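Bifunctional pinoresinol-lariciresinol reductase 1 (Thuja plicata, PDB 1QYD) catalyses the NADPH-dependent, enantioselective reduction of pinoresinol to lariciresinol and of (-)-lariciresinol to (+)-secoisolariciresinol in lignan biosynthesis. Local coordinates at residues P30-F35 with K58-S63; L183-G188 with L227-V232; G192-E197 with V303-Y308; T204-D209 with Y297-Y302. All coordinates share one frame; numbering follows the deposited sequence.

Interaction 1: residues P30-F35 with K58-S63; sequences PTYVLF and KLIEAS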
loop_
_atom_site.group_PDB
_atom_site.type_symbol
_atom_site.label_atom_id
_atom_site.label_comp_id
_atom_site.label_asym_id
_atom_site.label_seq_id
_atom_site.Cartn_x
_atom_site.Cartn_y
_atom_site.Cartn_z
ATOM N N PRO A 30 19.630 -20.684 20.606
ATOM C CA PRO A 30 19.609 -19.402 21.323
ATOM C C PRO A 30 18.834 -18.370 20.509
ATOM O O PRO A 30 19.254 -17.906 19.444
ATOM C CB PRO A 30 21.092 -19.034 21.557
ATOM C CG PRO A 30 21.881 -20.055 20.755
ATOM C CD PRO A 30 20.966 -21.280 20.729
ATOM N N THR A 31 17.633 -18.104 21.045
ATOM C CA THR A 31 16.697 -17.233 20.374
ATOM C C THR A 31 16.504 -15.909 21.049
ATOM O O THR A 31 16.396 -15.795 22.259
ATOM C CB THR A 31 15.386 -17.983 20.237
ATOM O OG1 THR A 31 15.729 -19.095 19.439
ATOM C CG2 THR A 31 14.282 -17.254 19.527
ATOM N N TYR A 32 16.539 -14.956 20.131
ATOM C CA TYR A 32 16.403 -13.539 20.318
ATOM C C TYR A 32 15.146 -13.132 19.574
ATOM O O TYR A 32 14.941 -13.541 18.434
ATOM C CB TYR A 32 17.536 -12.757 19.682
ATOM C CG TYR A 32 18.961 -12.898 20.185
ATOM C CD1 TYR A 32 19.652 -14.117 20.206
ATOM C CD2 TYR A 32 19.605 -11.732 20.574
ATOM C CE1 TYR A 32 21.000 -14.158 20.607
ATOM C CE2 TYR A 32 20.937 -11.750 20.976
ATOM C CZ TYR A 32 21.646 -12.961 20.992
ATOM O OH TYR A 32 22.992 -12.930 21.369
ATOM N N VAL A 33 14.334 -12.258 20.170
ATOM C CA VAL A 33 13.136 -11.777 19.518
ATOM C C VAL A 33 13.102 -10.275 19.525
ATOM O O VAL A 33 12.806 -9.612 20.527
ATOM C CB VAL A 33 11.790 -12.294 20.192
ATOM C CG1 VAL A 33 10.535 -11.623 19.672
ATOM C CG2 VAL A 33 11.566 -13.716 19.752
ATOM N N LEU A 34 13.307 -9.758 18.319
ATOM C CA LEU A 34 13.161 -8.333 18.145
ATOM C C LEU A 34 11.687 -8.025 18.113
ATOM O O LEU A 34 10.876 -8.661 17.426
ATOM C CB LEU A 34 13.779 -7.859 16.845
ATOM C CG LEU A 34 14.081 -6.370 16.695
ATOM C CD1 LEU A 34 15.358 -6.318 15.901
ATOM C CD2 LEU A 34 12.962 -5.568 16.041
ATOM N N PHE A 35 11.419 -7.065 18.992
ATOM C CA PHE A 35 10.118 -6.462 19.014
ATOM C C PHE A 35 10.200 -4.957 19.039
ATOM O O PHE A 35 11.023 -4.306 19.679
ATOM C CB PHE A 35 9.328 -6.950 20.209
ATOM C CG PHE A 35 9.733 -6.438 21.573
ATOM C CD1 PHE A 35 9.078 -5.319 22.112
ATOM C CD2 PHE A 35 10.698 -7.116 22.307
ATOM C CE1 PHE A 35 9.386 -4.875 23.395
ATOM C CE2 PHE A 35 10.993 -6.661 23.594
ATOM C CZ PHE A 35 10.343 -5.548 24.136
ATOM N N LYS A 58 15.938 -14.022 24.564
ATOM C CA LYS A 58 16.512 -12.717 24.825
ATOM C C LYS A 58 15.665 -11.712 24.047
ATOM O O LYS A 58 15.379 -11.983 22.882
ATOM C CB LYS A 58 17.965 -12.812 24.370
ATOM C CG LYS A 58 18.719 -13.720 25.345
ATOM C CD LYS A 58 20.134 -14.056 24.896
ATOM C CE LYS A 58 20.737 -14.994 25.943
ATOM N NZ LYS A 58 21.938 -15.660 25.465
ATOM N N LEU A 59 15.199 -10.602 24.645
ATOM C CA LEU A 59 14.379 -9.582 23.971
ATOM C C LEU A 59 15.109 -8.282 23.613
ATOM O O LEU A 59 15.730 -7.622 24.459
ATOM C CB LEU A 59 13.155 -9.170 24.818
ATOM C CG LEU A 59 12.123 -10.175 25.379
ATOM C CD1 LEU A 59 11.136 -9.382 26.200
ATOM C CD2 LEU A 59 11.354 -10.909 24.311
ATOM N N ILE A 60 14.985 -7.871 22.340
ATOM C CA ILE A 60 15.661 -6.720 21.779
ATOM C C ILE A 60 14.636 -5.657 21.511
ATOM O O ILE A 60 13.906 -5.730 20.540
ATOM C CB ILE A 60 16.435 -7.149 20.453
ATOM C CG1 ILE A 60 17.662 -7.990 20.806
ATOM C CG2 ILE A 60 17.027 -5.969 19.682
ATOM C CD1 ILE A 60 17.408 -9.460 21.117
ATOM N N GLU A 61 14.608 -4.638 22.361
ATOM C CA GLU A 61 13.727 -3.471 22.269
ATOM C C GLU A 61 13.584 -2.710 20.965
ATOM O O GLU A 61 12.600 -2.007 20.753
ATOM C CB GLU A 61 14.126 -2.424 23.278
ATOM C CG GLU A 61 13.876 -2.756 24.757
ATOM C CD GLU A 61 14.473 -1.777 25.777
ATOM O OE1 GLU A 61 14.471 -2.119 26.960
ATOM O OE2 GLU A 61 14.936 -0.690 25.410
ATOM N N ALA A 62 14.595 -2.847 20.116
ATOM C CA ALA A 62 14.737 -2.213 18.813
ATOM C C ALA A 62 13.542 -1.933 17.913
ATOM O O ALA A 62 12.531 -2.616 17.987
ATOM C CB ALA A 62 15.719 -3.035 18.000
ATOM N N SER A 63 13.643 -0.897 17.078
ATOM C CA SER A 63 12.681 -0.631 16.019
ATOM C C SER A 63 13.408 -0.907 14.691
ATOM O O SER A 63 14.631 -1.125 14.653
ATOM C CB SER A 63 12.222 0.823 16.094
ATOM O OG SER A 63 11.368 1.275 15.047
#

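Interaction 2: residues L183-G188 with L227-V232; sequences LIYGDG and LSQKEV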
loop_
_atom_site.group_PDB
_atom_site.type_symbol
_atom_site.label_atom_id
_atom_site.label_comp_id
_atom_site.label_asym_id
_atom_site.label_seq_id
_atom_site.Cartn_x
_atom_site.Cartn_y
_atom_site.Cartn_z
ATOM N N LEU A 183 -19.899 -24.191 1.400
ATOM C CA LEU A 183 -19.803 -23.691 0.040
ATOM C C LEU A 183 -18.554 -24.343 -0.568
ATOM O O LEU A 183 -17.506 -24.361 0.090
ATOM C CB LEU A 183 -19.698 -22.164 0.107
ATOM C CG LEU A 183 -20.140 -21.235 -1.063
ATOM C CD1 LEU A 183 -21.109 -20.164 -0.537
ATOM C CD2 LEU A 183 -18.953 -20.476 -1.645
ATOM N N ILE A 184 -18.655 -24.998 -1.754
ATOM C CA ILE A 184 -17.483 -25.573 -2.426
ATOM C C ILE A 184 -17.170 -24.789 -3.699
ATOM O O ILE A 184 -18.009 -24.215 -4.385
ATOM C CB ILE A 184 -17.673 -27.097 -2.793
ATOM C CG1 ILE A 184 -17.865 -27.965 -1.557
ATOM C CG2 ILE A 184 -16.410 -27.615 -3.472
ATOM C CD1 ILE A 184 -17.651 -29.482 -1.772
ATOM N N TYR A 185 -15.886 -24.717 -4.005
ATOM C CA TYR A 185 -15.443 -23.925 -5.116
ATOM C C TYR A 185 -15.282 -24.832 -6.313
ATOM O O TYR A 185 -14.347 -25.614 -6.484
ATOM C CB TYR A 185 -14.148 -23.225 -4.679
ATOM C CG TYR A 185 -14.424 -22.396 -3.418
ATOM C CD1 TYR A 185 -13.883 -22.796 -2.187
ATOM C CD2 TYR A 185 -15.281 -21.290 -3.480
ATOM C CE1 TYR A 185 -14.218 -22.118 -1.018
ATOM C CE2 TYR A 185 -15.606 -20.597 -2.328
ATOM C CZ TYR A 185 -15.084 -21.025 -1.107
ATOM O OH TYR A 185 -15.506 -20.414 0.057
ATOM N N GLY A 186 -16.356 -24.756 -7.081
ATOM C CA GLY A 186 -16.451 -25.439 -8.355
ATOM C C GLY A 186 -16.787 -26.898 -8.205
ATOM O O GLY A 186 -17.940 -27.317 -8.058
ATOM N N ASP A 187 -15.690 -27.631 -8.289
ATOM C CA ASP A 187 -15.696 -29.071 -8.171
ATOM C C ASP A 187 -15.257 -29.455 -6.779
ATOM O O ASP A 187 -15.859 -30.306 -6.138
ATOM C CB ASP A 187 -14.745 -29.675 -9.231
ATOM C CG ASP A 187 -13.325 -29.088 -9.385
ATOM O OD1 ASP A 187 -12.539 -29.694 -10.113
ATOM O OD2 ASP A 187 -12.988 -28.041 -8.818
ATOM N N GLY A 188 -14.212 -28.771 -6.309
ATOM C CA GLY A 188 -13.576 -29.069 -5.044
ATOM C C GLY A 188 -12.670 -30.273 -5.197
ATOM O O GLY A 188 -12.515 -31.038 -4.259
ATOM N N LEU A 227 -4.405 -32.410 -0.328
ATOM C CA LEU A 227 -5.816 -32.664 -0.393
ATOM C C LEU A 227 -6.643 -31.544 -0.972
ATOM O O LEU A 227 -6.403 -30.349 -0.800
ATOM C CB LEU A 227 -6.274 -32.987 1.003
ATOM C CG LEU A 227 -5.555 -34.086 1.728
ATOM C CD1 LEU A 227 -5.943 -34.088 3.179
ATOM C CD2 LEU A 227 -5.853 -35.368 1.042
ATOM N N SER A 228 -7.659 -32.018 -1.684
ATOM C CA SER A 228 -8.629 -31.139 -2.285
ATOM C C SER A 228 -9.544 -30.580 -1.207
ATOM O O SER A 228 -9.459 -30.990 -0.048
ATOM C CB SER A 228 -9.426 -31.919 -3.357
ATOM O OG SER A 228 -10.205 -33.060 -2.978
ATOM N N GLN A 229 -10.411 -29.637 -1.595
ATOM C CA GLN A 229 -11.339 -28.986 -0.676
ATOM C C GLN A 229 -12.354 -29.910 -0.043
ATOM O O GLN A 229 -12.563 -29.891 1.164
ATOM C CB GLN A 229 -12.117 -27.897 -1.375
ATOM C CG GLN A 229 -12.967 -27.125 -0.357
ATOM C CD GLN A 229 -13.812 -26.078 -1.036
ATOM O OE1 GLN A 229 -13.814 -25.917 -2.260
ATOM N NE2 GLN A 229 -14.553 -25.365 -0.200
ATOM N N LYS A 230 -12.981 -30.655 -0.951
ATOM C CA LYS A 230 -13.975 -31.665 -0.695
ATOM C C LYS A 230 -13.356 -32.757 0.168
ATOM O O LYS A 230 -14.000 -33.211 1.107
ATOM C CB LYS A 230 -14.403 -32.118 -2.084
ATOM C CG LYS A 230 -15.564 -33.048 -2.422
ATOM C CD LYS A 230 -15.524 -33.203 -3.966
ATOM C CE LYS A 230 -16.541 -34.220 -4.549
ATOM N NZ LYS A 230 -16.272 -34.624 -5.929
ATOM N N GLU A 231 -12.128 -33.209 -0.060
ATOM C CA GLU A 231 -11.574 -34.230 0.801
ATOM C C GLU A 231 -11.268 -33.814 2.203
ATOM O O GLU A 231 -11.120 -34.718 3.019
ATOM C CB GLU A 231 -10.295 -34.771 0.319
ATOM C CG GLU A 231 -10.361 -35.444 -1.027
ATOM C CD GLU A 231 -8.946 -35.795 -1.417
ATOM O OE1 GLU A 231 -8.243 -34.923 -1.931
ATOM O OE2 GLU A 231 -8.547 -36.930 -1.164
ATOM N N VAL A 232 -11.079 -32.511 2.493
ATOM C CA VAL A 232 -10.926 -32.014 3.870
ATOM C C VAL A 232 -12.322 -31.876 4.507
ATOM O O VAL A 232 -12.487 -32.068 5.715
ATOM C CB VAL A 232 -10.177 -30.631 3.896
ATOM C CG1 VAL A 232 -10.189 -29.897 5.270
ATOM C CG2 VAL A 232 -8.745 -30.960 3.506
#

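Interaction 3: residues G192-E197 with V303-Y308; sequences GIWVDE and VTMDSY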
loop_
_atom_site.group_PDB
_atom_site.type_symbol
_atom_site.label_atom_id
_atom_site.label_comp_id
_atom_site.label_asym_id
_atom_site.label_seq_id
_atom_site.Cartn_x
_atom_site.Cartn_y
_atom_site.Cartn_z
ATOM N N GLY A 192 -4.988 -28.965 -2.847
ATOM C CA GLY A 192 -4.423 -27.967 -1.951
ATOM C C GLY A 192 -3.515 -28.644 -0.918
ATOM O O GLY A 192 -3.446 -29.880 -0.823
ATOM N N ILE A 193 -2.767 -27.852 -0.144
ATOM C CA ILE A 193 -1.861 -28.431 0.829
ATOM C C ILE A 193 -2.206 -27.726 2.112
ATOM O O ILE A 193 -2.490 -26.540 2.128
ATOM C CB ILE A 193 -0.385 -28.203 0.333
ATOM C CG1 ILE A 193 -0.206 -28.960 -0.967
ATOM C CG2 ILE A 193 0.652 -28.725 1.321
ATOM C CD1 ILE A 193 1.127 -28.738 -1.602
ATOM N N TRP A 194 -2.228 -28.436 3.217
ATOM C CA TRP A 194 -2.747 -27.884 4.439
ATOM C C TRP A 194 -1.719 -28.240 5.515
ATOM O O TRP A 194 -1.387 -29.435 5.594
ATOM C CB TRP A 194 -4.119 -28.542 4.671
ATOM C CG TRP A 194 -5.159 -28.530 3.534
ATOM C CD1 TRP A 194 -5.030 -29.352 2.437
ATOM C CD2 TRP A 194 -6.284 -27.758 3.447
ATOM N NE1 TRP A 194 -6.034 -29.108 1.644
ATOM C CE2 TRP A 194 -6.799 -28.173 2.212
ATOM C CE3 TRP A 194 -6.965 -26.794 4.185
ATOM C CZ2 TRP A 194 -7.975 -27.640 1.699
ATOM C CZ3 TRP A 194 -8.158 -26.257 3.671
ATOM C CH2 TRP A 194 -8.659 -26.671 2.440
ATOM N N VAL A 195 -1.151 -27.287 6.318
ATOM C CA VAL A 195 -0.101 -27.589 7.306
ATOM C C VAL A 195 -0.280 -26.990 8.706
ATOM O O VAL A 195 -0.612 -25.828 8.916
ATOM C CB VAL A 195 1.309 -27.148 6.767
ATOM C CG1 VAL A 195 2.417 -27.678 7.669
ATOM C CG2 VAL A 195 1.612 -27.791 5.417
ATOM N N ASP A 196 -0.060 -27.820 9.724
ATOM C CA ASP A 196 -0.189 -27.387 11.107
ATOM C C ASP A 196 0.864 -26.330 11.313
ATOM O O ASP A 196 1.998 -26.450 10.834
ATOM C CB ASP A 196 0.041 -28.568 12.052
ATOM C CG ASP A 196 0.049 -28.283 13.558
ATOM O OD1 ASP A 196 -0.610 -27.342 14.019
ATOM O OD2 ASP A 196 0.718 -29.030 14.286
ATOM N N GLU A 197 0.437 -25.274 11.993
ATOM C CA GLU A 197 1.301 -24.140 12.266
ATOM C C GLU A 197 2.594 -24.494 13.004
ATOM O O GLU A 197 3.632 -23.852 12.817
ATOM C CB GLU A 197 0.514 -23.134 13.042
ATOM C CG GLU A 197 -0.681 -22.627 12.246
ATOM C CD GLU A 197 -2.017 -23.293 12.546
ATOM O OE1 GLU A 197 -2.092 -24.443 12.975
ATOM O OE2 GLU A 197 -3.011 -22.607 12.356
ATOM N N VAL A 303 1.616 -33.557 11.125
ATOM C CA VAL A 303 0.222 -33.725 11.461
ATOM C C VAL A 303 -0.610 -33.694 10.193
ATOM O O VAL A 303 -0.459 -32.865 9.289
ATOM C CB VAL A 303 -0.124 -32.605 12.444
ATOM C CG1 VAL A 303 -1.592 -32.375 12.619
ATOM C CG2 VAL A 303 0.415 -33.049 13.778
ATOM N N THR A 304 -1.463 -34.712 10.161
ATOM C CA THR A 304 -2.414 -34.922 9.077
ATOM C C THR A 304 -3.682 -34.125 9.400
ATOM O O THR A 304 -3.882 -33.701 10.551
ATOM C CB THR A 304 -2.673 -36.449 8.956
ATOM O OG1 THR A 304 -3.371 -36.948 10.095
ATOM C CG2 THR A 304 -1.342 -37.172 8.877
ATOM N N MET A 305 -4.540 -33.857 8.400
ATOM C CA MET A 305 -5.766 -33.105 8.653
ATOM C C MET A 305 -6.846 -33.888 9.416
ATOM O O MET A 305 -7.868 -33.377 9.832
ATOM C CB MET A 305 -6.289 -32.622 7.326
ATOM C CG MET A 305 -5.219 -31.854 6.603
ATOM S SD MET A 305 -4.528 -30.661 7.761
ATOM C CE MET A 305 -5.867 -29.547 7.599
ATOM N N ASP A 306 -6.606 -35.171 9.613
ATOM C CA ASP A 306 -7.390 -36.100 10.383
ATOM C C ASP A 306 -6.997 -35.800 11.804
ATOM O O ASP A 306 -7.833 -35.442 12.616
ATOM C CB ASP A 306 -7.007 -37.523 9.971
ATOM C CG ASP A 306 -7.409 -37.891 8.536
ATOM O OD1 ASP A 306 -6.818 -37.392 7.570
ATOM O OD2 ASP A 306 -8.353 -38.672 8.381
ATOM N N SER A 307 -5.719 -35.865 12.135
ATOM C CA SER A 307 -5.286 -35.567 13.482
ATOM C C SER A 307 -5.426 -34.095 13.890
ATOM O O SER A 307 -5.671 -33.799 15.063
ATOM C CB SER A 307 -3.872 -36.085 13.558
ATOM O OG SER A 307 -3.906 -37.466 13.190
ATOM N N TYR A 308 -5.316 -33.160 12.938
ATOM C CA TYR A 308 -5.577 -31.747 13.181
ATOM C C TYR A 308 -7.080 -31.510 13.361
ATOM O O TYR A 308 -7.482 -30.823 14.304
ATOM C CB TYR A 308 -5.076 -30.898 12.020
ATOM C CG TYR A 308 -5.036 -29.403 12.335
ATOM C CD1 TYR A 308 -3.876 -28.869 12.870
ATOM C CD2 TYR A 308 -6.134 -28.558 12.117
ATOM C CE1 TYR A 308 -3.790 -27.525 13.195
ATOM C CE2 TYR A 308 -6.050 -27.192 12.438
ATOM C CZ TYR A 308 -4.867 -26.692 12.980
ATOM O OH TYR A 308 -4.739 -25.356 13.316
#

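Interaction 4: residues T204-D209 with Y297-Y302; sequences TIKSID and YPEVKY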
loop_
_atom_site.group_PDB
_atom_site.type_symbol
_atom_site.label_atom_id
_atom_site.label_comp_id
_atom_site.label_asym_id
_atom_site.label_seq_id
_atom_site.Cartn_x
_atom_site.Cartn_y
_atom_site.Cartn_z
ATOM N N THR A 204 11.010 -24.731 9.488
ATOM C CA THR A 204 11.833 -23.583 9.151
ATOM C C THR A 204 13.041 -23.549 10.065
ATOM O O THR A 204 14.071 -23.083 9.584
ATOM C CB THR A 204 11.127 -22.197 9.265
ATOM O OG1 THR A 204 10.697 -22.047 10.586
ATOM C CG2 THR A 204 9.923 -22.062 8.399
ATOM N N ILE A 205 13.017 -24.036 11.323
ATOM C CA ILE A 205 14.239 -24.003 12.103
ATOM C C ILE A 205 15.208 -25.120 11.710
ATOM O O ILE A 205 16.416 -25.045 11.975
ATOM C CB ILE A 205 13.842 -24.012 13.605
ATOM C CG1 ILE A 205 13.598 -22.579 13.976
ATOM C CG2 ILE A 205 14.924 -24.425 14.564
ATOM C CD1 ILE A 205 12.269 -22.029 13.435
ATOM N N LYS A 206 14.691 -26.145 11.026
ATOM C CA LYS A 206 15.517 -27.199 10.437
ATOM C C LYS A 206 16.123 -26.830 9.058
ATOM O O LYS A 206 17.099 -27.444 8.638
ATOM C CB LYS A 206 14.682 -28.473 10.308
ATOM C CG LYS A 206 14.247 -28.992 11.675
ATOM C CD LYS A 206 14.051 -30.489 11.623
ATOM C CE LYS A 206 13.949 -30.936 13.052
ATOM N NZ LYS A 206 14.456 -32.268 13.206
ATOM N N SER A 207 15.582 -25.853 8.305
ATOM C CA SER A 207 16.184 -25.388 7.078
ATOM C C SER A 207 17.429 -24.544 7.358
ATOM O O SER A 207 18.449 -24.691 6.695
ATOM C CB SER A 207 15.210 -24.536 6.289
ATOM O OG SER A 207 14.696 -23.416 6.997
ATOM N N ILE A 208 17.259 -23.698 8.383
ATOM C CA ILE A 208 18.104 -22.647 8.916
ATOM C C ILE A 208 19.583 -22.697 8.654
ATOM O O ILE A 208 20.156 -21.745 8.125
ATOM C CB ILE A 208 17.748 -22.602 10.429
ATOM C CG1 ILE A 208 16.697 -21.537 10.554
ATOM C CG2 ILE A 208 18.878 -22.250 11.368
ATOM C CD1 ILE A 208 16.385 -21.156 12.025
ATOM N N ASP A 209 20.179 -23.823 9.030
ATOM C CA ASP A 209 21.605 -24.045 8.873
ATOM C C ASP A 209 21.948 -25.026 7.751
ATOM O O ASP A 209 23.128 -25.318 7.564
ATOM C CB ASP A 209 22.188 -24.586 10.185
ATOM C CG ASP A 209 21.830 -23.833 11.457
ATOM O OD1 ASP A 209 21.930 -22.609 11.491
ATOM O OD2 ASP A 209 21.450 -24.472 12.428
ATOM N N TYR A 297 13.649 -33.562 5.876
ATOM C CA TYR A 297 13.618 -33.882 7.283
ATOM C C TYR A 297 12.566 -34.954 7.443
ATOM O O TYR A 297 11.430 -34.675 7.829
ATOM C CB TYR A 297 13.301 -32.598 8.075
ATOM C CG TYR A 297 14.176 -31.465 7.598
ATOM C CD1 TYR A 297 15.569 -31.504 7.736
ATOM C CD2 TYR A 297 13.581 -30.438 6.882
ATOM C CE1 TYR A 297 16.356 -30.517 7.128
ATOM C CE2 TYR A 297 14.365 -29.459 6.280
ATOM C CZ TYR A 297 15.743 -29.493 6.398
ATOM O OH TYR A 297 16.489 -28.495 5.796
ATOM N N PRO A 298 12.900 -36.206 7.101
ATOM C CA PRO A 298 11.973 -37.322 7.122
ATOM C C PRO A 298 11.578 -37.671 8.556
ATOM O O PRO A 298 10.440 -38.038 8.841
ATOM C CB PRO A 298 12.741 -38.381 6.372
ATOM C CG PRO A 298 14.153 -38.190 6.858
ATOM C CD PRO A 298 14.227 -36.686 6.746
ATOM N N GLU A 299 12.525 -37.473 9.474
ATOM C CA GLU A 299 12.359 -37.657 10.905
ATOM C C GLU A 299 11.290 -36.783 11.552
ATOM O O GLU A 299 10.625 -37.197 12.508
ATOM C CB GLU A 299 13.721 -37.416 11.525
ATOM C CG GLU A 299 14.605 -36.300 10.902
ATOM C CD GLU A 299 14.317 -34.870 11.321
ATOM O OE1 GLU A 299 14.752 -33.951 10.632
ATOM O OE2 GLU A 299 13.672 -34.684 12.346
ATOM N N VAL A 300 11.095 -35.577 11.010
ATOM C CA VAL A 300 10.072 -34.703 11.514
ATOM C C VAL A 300 8.737 -35.358 11.232
ATOM O O VAL A 300 8.516 -36.068 10.249
ATOM C CB VAL A 300 10.105 -33.338 10.834
ATOM C CG1 VAL A 300 9.142 -32.359 11.489
ATOM C CG2 VAL A 300 11.465 -32.735 10.994
ATOM N N LYS A 301 7.930 -35.069 12.258
ATOM C CA LYS A 301 6.544 -35.448 12.541
ATOM C C LYS A 301 5.412 -34.552 11.985
ATOM O O LYS A 301 5.055 -33.529 12.612
ATOM C CB LYS A 301 6.444 -35.569 14.095
ATOM C CG LYS A 301 6.877 -34.387 15.042
ATOM C CD LYS A 301 8.239 -34.587 15.749
ATOM C CE LYS A 301 9.452 -34.239 14.904
ATOM N NZ LYS A 301 10.684 -34.838 15.394
ATOM N N TYR A 302 4.812 -34.860 10.814
ATOM C CA TYR A 302 3.743 -33.980 10.373
ATOM C C TYR A 302 2.383 -34.544 10.701
ATOM O O TYR A 302 2.087 -35.741 10.660
ATOM C CB TYR A 302 3.797 -33.663 8.850
ATOM C CG TYR A 302 3.630 -34.804 7.876
ATOM C CD1 TYR A 302 4.763 -35.497 7.453
ATOM C CD2 TYR A 302 2.348 -35.183 7.442
ATOM C CE1 TYR A 302 4.619 -36.586 6.592
ATOM C CE2 TYR A 302 2.202 -36.280 6.582
ATOM C CZ TYR A 302 3.343 -36.980 6.163
ATOM O OH TYR A 302 3.224 -38.087 5.333
#

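Interaction 1: residues P30-F35 with K58-S63
Thr-31 opens the pairing through its carbonyl: O of Thr-31 accepts the N-H of Lys-58 at 2.9 Å, while its side chain turns from the partner strand and its OG1 is hydrogen-bonded to the O of His-29. At Tyr-32, CG lies anti to the carbonyl carbon (chi1 -65°), and this hangs the ring beside two neighbours. CB of Lys-58 stands over one face near the rim, and CD1 of Ile-60 meets the edge 3.2 Å from CD2 of Tyr-32. Val-33 is bonded on both sides of its residue, N to the O of Lys-58 at 2.9 Å and, more weakly, O from the N of Ile-60 at 3.3 Å. Such a parallel ladder is what a beta-alpha-beta crossover produces in a Rossmann-type fold; here helix 43-53 links the strands, and Val-33 and Leu-59 both pack on its Leu-49. Leu-34 points to the same face as Tyr-32, its CD1 3.9 Å from CB of Ala-62 and near CG2 of Ile-60. An alanine here would probably open a gap beside Ala-62 and leave Ile-60 CG2 without this neighbour. Phe-35 N donates to the O of Ile-60 at 3.2 Å, and its ring brings CE2 to within 3.5 Å of Leu-59 CB, which lies in the ring plane. That ring also neighbours Arg-36 and Lys-45, both inferred to bind NADP(+).

Interaction 2: residues L183-G188 with L227-V232
The carboxamide of Gln-229 and the ring of Tyr-185 are turned nearly alike, their planes 14° apart, although OE1 of Gln-229 approaches CD1 of Tyr-185 obliquely, at 3.1 Å. At the amide's polar end, OE1 accepts the backbone N-H of Tyr-185 in a nearly straight bond of 3.0 Å from N to OE1, and NE2 gives a weak bond to the O of Leu-183. The bond to OE1, helped by the weak one from NE2, would hold the amide in this rotation. CG of Gln-229 lies anti to the backbone N (chi1 -174°) and the chain stays extended, which carries the amide across to the loop and brings OE1 against CG2 of Ile-184. The loop contains a type II' beta turn from Tyr-185 to Gly-188, and it meets the start of helix 229-241, where Ser-228 and Glu-231 form a capping box. The O of Gly-188 lies 3.1 Å from CB of Lys-230 and weakly accepts that residue's N-H. Within the box, OE1 of Glu-231 takes both N and OG of Ser-228 from opposite faces of its plane, and it also makes a salt bridge with Lys-191. The hydroxyl of Tyr-185 is bonded to the O of Ala-169.

Interaction 3: residues G192-E197 with V303-Y308
Tyr-308 places CG anti to its backbone N (chi1 -167°), and Glu-197 bends at its second torsion (chi2 97°), which brings OE1 to the phenol oxygen, the two side chains crossing at about a right angle. The hydroxyl of Tyr-308 donates to OE1 of Glu-197, 2.8 Å away, which receives it on its syn lone pair. Alongside, OD1 of Asp-196 lies in the ring plane at the edge, 3.3 Å from CE1 of Tyr-308, with its carboxylate turned 61° to the ring. Arg-311 makes a cation-pi contact with the same ring. A phenylalanine in place of Tyr-308 would probably leave OE1 of Glu-197 without this donor and its carboxylate freer to turn. These contacts join the end of strand 191-195 and the start of helix 197-207 to the helix at 305-309, whose N-cap, Thr-304, accepts through OG1 from the N of Ser-307. Met-305, bent at both outer torsions, makes the apolar contact, laying CE 3.6 Å from CB of Trp-194. CB of Val-303 touches the aspartate's CB, 4.1 Å from Asp-196 CB. Asn-225 bonds through ND2 to the backbone O of both Trp-194 and Val-303, bridging the two segments. Glu-197 also borders Ile-16, an inferred NADP(+)-binding residue.

Interaction 4: residues T204-D209 with Y297-Y302
Lys-206 carries nearly all of this contact, and it uses different parts of one side chain for different interactions. The ionic part is at the tip, where NZ of Lys-206 and the carboxylate of Glu-299 reach toward each other end to end. NZ donates to OE2 of Glu-299 at 2.7 Å on the syn side, 25° out of the carboxylate plane, and OE1 of Glu-299 is 3.1 Å from the same nitrogen. Glu-299 bends at its second torsion (chi2 81°), which folds its carboxylate back toward the lysine. The amine of Lys-301 lies 5.1 Å from NZ of Lys-206, and the nearby carboxylate is likely to ease the repulsion between the two like charges. The CH-pi part is at the base of the chain: CB of Lys-206 stands 3.9 Å above the centre of the Tyr-297 ring, almost exactly on the ring normal. The aliphatic part lies between, where CD of Lys-206 passes Val-300 in the opposite direction and comes 3.5 Å from its CG2. Near the ring's far end, OH of Tyr-297 reaches CA of Ser-207 at 3.4 Å. Ser-207 turns its own OG back to the O of Thr-204, a hydrogen bond of 2.7 Å to the residue three earlier. The contact thus sets the C-terminal part of helix 197-207 against the loop that leads from helix 293-296 to helix 305-309. Thr-204 and Ile-205 pack on helix 17-26, and Ile-208 reaches strand 79-82 of the parallel sheet.

From the N terminus, interaction 1 comes first and closes a short loop around helix 43-53, wholly before the others begin, at one border of the parallel sheet. Interaction 2 opens next, between the loop after strand 181-182 and the start of helix 229-241. Interaction 3 opens between the two segments of interaction 2 and closes far beyond them, tying strand 191-195 to helix 305-309, so the two cross; they also touch, since Leu-227 O is probably bonded to both Trp-194 NE1 and Gly-192 N across neighbouring strands. Interaction 4 likewise crosses interaction 2 but nests within interaction 3, tying helix 197-207 to the loop before helix 305-309; segments 297-302 and 303-308 adjoin.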